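Local coordinates for BH2414 protein (Bacillus halodurans, PDB 3ON1) that is of unknown function but belongs to the ribosomal L7Ae/L30e/S12e/Gadd45 family, which suggests, without proving, a role in binding RNA, at residues 16-21 with 86-91; 38-43 with 81-86. All blocks are in the same frame, centred on the assembly; numbering follows the deposited sequence.

From the N terminus, helix 5-15 runs into residues 16-21, which hold the edge strand 19-21. The chain then passes through helix 23-31 to residues 38-43. It continues through helix 46-59, strand 63-66 and helix 69-75 before reaching residues 81-86. There interaction 2 closes the shorter loop. Directly after, from the shared Val86 on, residues 86-91 return to 16-21, and interaction 1 closes the longer loop around the shorter one. Strand 83-86 sits between strands 19-21 and 37-41 in the mixed sheet and pairs antiparallel with both. Interaction 1 also ties the end of helix 5-15 to the start of helix 89-100.

Interaction 1 of 2, residues 16-21 with 86-91; sequences ARQLLT and VKDAGF
Arg17 O is gripped by two waters, one of which lies 2.7 Å from it. Both waters also accept from Lys87 NZ, so the ammonium and the carbonyl are joined by two water bridges. Arg17 itself ends helix 5-15 in a Schellman motif, with a positive phi (58°). The chain then enters edge strand 19-21 of the mixed sheet, beside strand 83-86. Leu19 and Val86 form an antiparallel non-hydrogen-bonded pair. Their side chains lie side by side, with Leu19 CD2 3.8 Å from Val86 CG2, on the face packed by helices 5-15 and 89-100. One direct hydrogen bond crosses: Lys87 N donates to Gln18 O at 2.8 Å. It is nearly straight (166°), but the donor sits above the carbonyl plane. The Lys87 chain bends at chi3 (-62°), which brings CE to 3.5 Å from Arg17 O. Its CD meets Leu20 CG at 3.7 Å, and the two side chains cross at about a right angle.

The Gln18 chain is bent at chi2. Its NE2 turns back to donate to Ala16 O, which lies in the amide plane. OE1 is thereby held 3.4 Å from Asp88 CB, with the amide and carboxylate planes perpendicular. A water lies within bonding distance of both OE1 and Asp88 OD1. An alanine at Gln18 would remove the amide and would probably loosen both the turn after the helix and the hold on the water shared with Asp88. Asp88 is the N-cap of helix 89-100. Its CG is anti to the backbone N, and OD2 uses its anti lone pair to accept from Phe91 N at 3.0 Å.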
# COMPACT_ATOMS: atom_id res chain seq x y z
N ALA A 16 -0.07 1.90 14.24
CA ALA A 16 -1.40 1.43 14.63
C ALA A 16 -1.66 -0.01 14.18
O ALA A 16 -2.76 -0.52 14.36
CB ALA A 16 -2.48 2.35 14.04
N ARG A 17 -0.64 -0.65 13.60
CA ARG A 17 -0.74 -2.03 13.08
C ARG A 17 -1.83 -2.19 12.03
O ARG A 17 -2.51 -3.21 11.96
CB ARG A 17 -0.88 -3.06 14.21
CG ARG A 17 0.31 -3.05 15.17
CD ARG A 17 0.34 -4.23 16.10
NE ARG A 17 1.48 -4.14 17.01
CZ ARG A 17 2.00 -5.16 17.69
NH1 ARG A 17 1.50 -6.38 17.56
NH2 ARG A 17 3.04 -4.95 18.49
N GLN A 18 -1.98 -1.16 11.20
CA GLN A 18 -3.03 -1.15 10.18
C GLN A 18 -2.48 -1.44 8.79
O GLN A 18 -3.14 -1.16 7.79
CB GLN A 18 -3.78 0.19 10.19
CG GLN A 18 -4.54 0.44 11.49
CD GLN A 18 -5.51 -0.69 11.79
OE1 GLN A 18 -6.39 -0.99 10.98
NE2 GLN A 18 -5.34 -1.35 12.93
N LEU A 19 -1.27 -1.99 8.72
CA LEU A 19 -0.67 -2.34 7.43
C LEU A 19 -0.29 -3.80 7.32
O LEU A 19 0.07 -4.44 8.32
CB LEU A 19 0.58 -1.49 7.17
CG LEU A 19 0.46 0.03 7.21
CD1 LEU A 19 1.84 0.62 6.98
CD2 LEU A 19 -0.49 0.54 6.15
N LEU A 20 -0.38 -4.31 6.10
CA LEU A 20 0.17 -5.60 5.70
C LEU A 20 1.18 -5.36 4.60
O LEU A 20 1.07 -4.38 3.85
CB LEU A 20 -0.95 -6.52 5.19
CG LEU A 20 -1.92 -7.02 6.25
CD1 LEU A 20 -3.02 -7.86 5.63
CD2 LEU A 20 -1.17 -7.82 7.31
N THR A 21 2.19 -6.22 4.49
CA THR A 21 3.13 -6.12 3.38
C THR A 21 3.35 -7.47 2.73
O THR A 21 3.07 -8.51 3.34
CB THR A 21 4.49 -5.51 3.80
OG1 THR A 21 5.19 -6.41 4.67
CG2 THR A 21 4.30 -4.15 4.47
N VAL A 86 -3.43 -1.45 3.08
CA VAL A 86 -3.93 -0.65 4.20
C VAL A 86 -5.25 -1.23 4.72
O VAL A 86 -6.21 -1.38 3.95
CB VAL A 86 -4.07 0.84 3.80
CG1 VAL A 86 -4.47 1.69 5.01
CG2 VAL A 86 -2.77 1.35 3.21
N LYS A 87 -5.28 -1.55 6.01
CA LYS A 87 -6.39 -2.29 6.62
C LYS A 87 -7.45 -1.40 7.25
O LYS A 87 -8.50 -1.90 7.70
CB LYS A 87 -5.88 -3.27 7.68
CG LYS A 87 -4.91 -4.32 7.16
CD LYS A 87 -4.74 -5.48 8.12
CE LYS A 87 -4.17 -5.04 9.45
NZ LYS A 87 -3.74 -6.22 10.25
N ASP A 88 -7.18 -0.10 7.29
CA ASP A 88 -8.10 0.84 7.90
C ASP A 88 -8.64 1.78 6.83
O ASP A 88 -7.87 2.48 6.17
CB ASP A 88 -7.40 1.64 9.01
CG ASP A 88 -8.34 2.62 9.69
OD1 ASP A 88 -9.06 2.22 10.63
OD2 ASP A 88 -8.35 3.80 9.28
N ALA A 89 -9.97 1.79 6.67
CA ALA A 89 -10.62 2.59 5.63
C ALA A 89 -10.33 4.09 5.73
O ALA A 89 -10.20 4.76 4.71
CB ALA A 89 -12.14 2.33 5.61
N GLY A 90 -10.25 4.62 6.95
CA GLY A 90 -9.92 6.03 7.16
C GLY A 90 -8.52 6.38 6.66
O GLY A 90 -8.33 7.36 5.95
N PHE A 91 -7.55 5.56 7.04
CA PHE A 91 -6.19 5.72 6.52
C PHE A 91 -6.16 5.57 4.99
O PHE A 91 -5.49 6.34 4.30
CB PHE A 91 -5.24 4.71 7.18
CG PHE A 91 -4.62 5.19 8.46
CD1 PHE A 91 -3.51 6.02 8.44
CD2 PHE A 91 -5.14 4.80 9.69
CE1 PHE A 91 -2.92 6.47 9.61
CE2 PHE A 91 -4.55 5.24 10.89
CZ PHE A 91 -3.44 6.08 10.84
O HOH W 1 -3.98 -5.06 13.31
O HOH W 2 -1.11 -5.93 11.12
O HOH W 3 -9.12 -0.18 11.63
O HOH W 4 -7.80 -3.28 10.81

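Interaction 2 of 2, residues 38-43 with 81-86; sequences VILSSD and RVVIGV
Leu40 has CG anti to its carbonyl carbon (chi1 -73°), and Val83 has CG2 in the same position, with CG1 anti to the backbone N. These torsions lay the two side chains side by side, pointing the same way, with Leu40 CD2 3.8 Å from Val83 CG2. The residues are an antiparallel non-hydrogen-bonded pair at the centre of the mixed sheet, where strands 38-41 and 83-86 run at 165° to each other. Val38 adds to the same face: its CG1 is 4.3 Å from Val83 CG1. Gly85, its partner across the strands, has no side chain. Helix 46-59 covers this face through Leu52, Cys56 and Thr48.

Ile39 and Ile84 form the hydrogen-bonded pair between the pairs Val38-Gly85 and Leu40-Val83, with their side chains on the other face. Helices 5-15 and 89-100 lie against that face, so these strands form the middle layer of an alpha/beta/alpha sandwich, as in the L7Ae/L30e family. Each CG1 is anti to the carbonyl carbon, and Ile39 CB stands 4.4 Å from Ile84 CB. Ile39 N donates to Ile84 O at 2.8 Å, in the carbonyl plane. Ile84 N donates to Ile39 O at 2.9 Å, nearly along the C=O axis. Farther along, Ser41 N donates to Val82 O at 2.9 Å, the straightest of the three bonds (170°). The Ser41 hydroxyl oxygen is anti to the backbone N and accepts from Asp43 N, an ST turn just after the strand pairing.

Val38 and Leu40 direct backbone bonds to the next strand, 63-66. The chemistry is thus divided: backbone hydrogen bonds set the register and satisfy the buried amides and carbonyls of Ile39 and Ile84, while the side chains that meet are almost all aliphatic and fill the core by apolar contact.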
# COMPACT_ATOMS: atom_id res chain seq x y z
N VAL A 38 -4.17 -0.34 -1.79
CA VAL A 38 -2.86 -0.95 -2.01
C VAL A 38 -1.90 0.11 -2.53
O VAL A 38 -2.23 0.86 -3.44
CB VAL A 38 -2.95 -2.16 -2.97
CG1 VAL A 38 -1.56 -2.67 -3.34
CG2 VAL A 38 -3.77 -3.28 -2.31
N ILE A 39 -0.74 0.18 -1.90
CA ILE A 39 0.34 1.05 -2.35
C ILE A 39 1.46 0.18 -2.90
O ILE A 39 1.95 -0.72 -2.22
CB ILE A 39 0.85 1.95 -1.21
CG1 ILE A 39 -0.24 2.95 -0.81
CG2 ILE A 39 2.14 2.68 -1.62
CD1 ILE A 39 0.00 3.66 0.52
N LEU A 40 1.83 0.43 -4.15
CA LEU A 40 2.89 -0.31 -4.81
C LEU A 40 4.08 0.59 -5.04
O LEU A 40 3.92 1.71 -5.51
CB LEU A 40 2.42 -0.81 -6.18
CG LEU A 40 1.44 -1.96 -6.31
CD1 LEU A 40 1.04 -2.08 -7.77
CD2 LEU A 40 2.08 -3.24 -5.82
N SER A 41 5.27 0.11 -4.71
CA SER A 41 6.49 0.83 -5.04
C SER A 41 6.62 0.99 -6.55
O SER A 41 6.31 0.05 -7.30
CB SER A 41 7.71 0.09 -4.52
OG SER A 41 8.90 0.73 -4.95
N SER A 42 7.08 2.15 -7.00
CA SER A 42 7.42 2.34 -8.43
C SER A 42 8.44 1.31 -8.92
O SER A 42 8.49 1.00 -10.12
CB SER A 42 7.93 3.75 -8.70
OG SER A 42 6.93 4.71 -8.40
N ASP A 43 9.23 0.79 -7.98
CA ASP A 43 10.29 -0.20 -8.21
C ASP A 43 9.79 -1.61 -8.40
O ASP A 43 10.53 -2.47 -8.88
CB ASP A 43 11.22 -0.23 -7.01
CG ASP A 43 12.15 0.93 -6.99
OD1 ASP A 43 12.58 1.31 -5.88
OD2 ASP A 43 12.46 1.45 -8.08
N ARG A 81 10.20 -2.11 1.29
CA ARG A 81 8.91 -2.76 1.03
C ARG A 81 8.41 -2.41 -0.37
O ARG A 81 8.59 -1.28 -0.83
CB ARG A 81 7.86 -2.36 2.08
CG ARG A 81 8.05 -3.00 3.46
CD ARG A 81 8.00 -4.51 3.40
NE ARG A 81 8.05 -5.11 4.73
CZ ARG A 81 9.17 -5.45 5.37
NH1 ARG A 81 10.35 -5.24 4.80
NH2 ARG A 81 9.11 -5.99 6.57
N VAL A 82 7.82 -3.38 -1.07
CA VAL A 82 7.26 -3.10 -2.40
C VAL A 82 5.73 -3.10 -2.45
O VAL A 82 5.14 -2.35 -3.23
CB VAL A 82 7.81 -4.05 -3.51
CG1 VAL A 82 9.21 -3.62 -3.92
CG2 VAL A 82 7.80 -5.49 -3.04
N VAL A 83 5.09 -3.93 -1.64
CA VAL A 83 3.63 -4.01 -1.67
C VAL A 83 3.09 -3.79 -0.27
O VAL A 83 3.42 -4.53 0.65
CB VAL A 83 3.13 -5.39 -2.18
CG1 VAL A 83 1.60 -5.41 -2.24
CG2 VAL A 83 3.73 -5.73 -3.54
N ILE A 84 2.26 -2.76 -0.12
CA ILE A 84 1.63 -2.44 1.15
C ILE A 84 0.12 -2.44 0.99
O ILE A 84 -0.42 -1.83 0.06
CB ILE A 84 2.10 -1.06 1.69
CG1 ILE A 84 3.61 -1.08 1.92
CG2 ILE A 84 1.32 -0.67 2.96
CD1 ILE A 84 4.22 0.27 2.29
N GLY A 85 -0.56 -3.12 1.90
CA GLY A 85 -2.02 -3.08 1.98
C GLY A 85 -2.48 -2.37 3.23
O GLY A 85 -1.99 -2.64 4.33
N VAL A 86 -3.43 -1.45 3.08
CA VAL A 86 -3.93 -0.65 4.20
C VAL A 86 -5.25 -1.23 4.72
O VAL A 86 -6.21 -1.38 3.95
CB VAL A 86 -4.07 0.84 3.80
CG1 VAL A 86 -4.47 1.69 5.01
CG2 VAL A 86 -2.77 1.35 3.21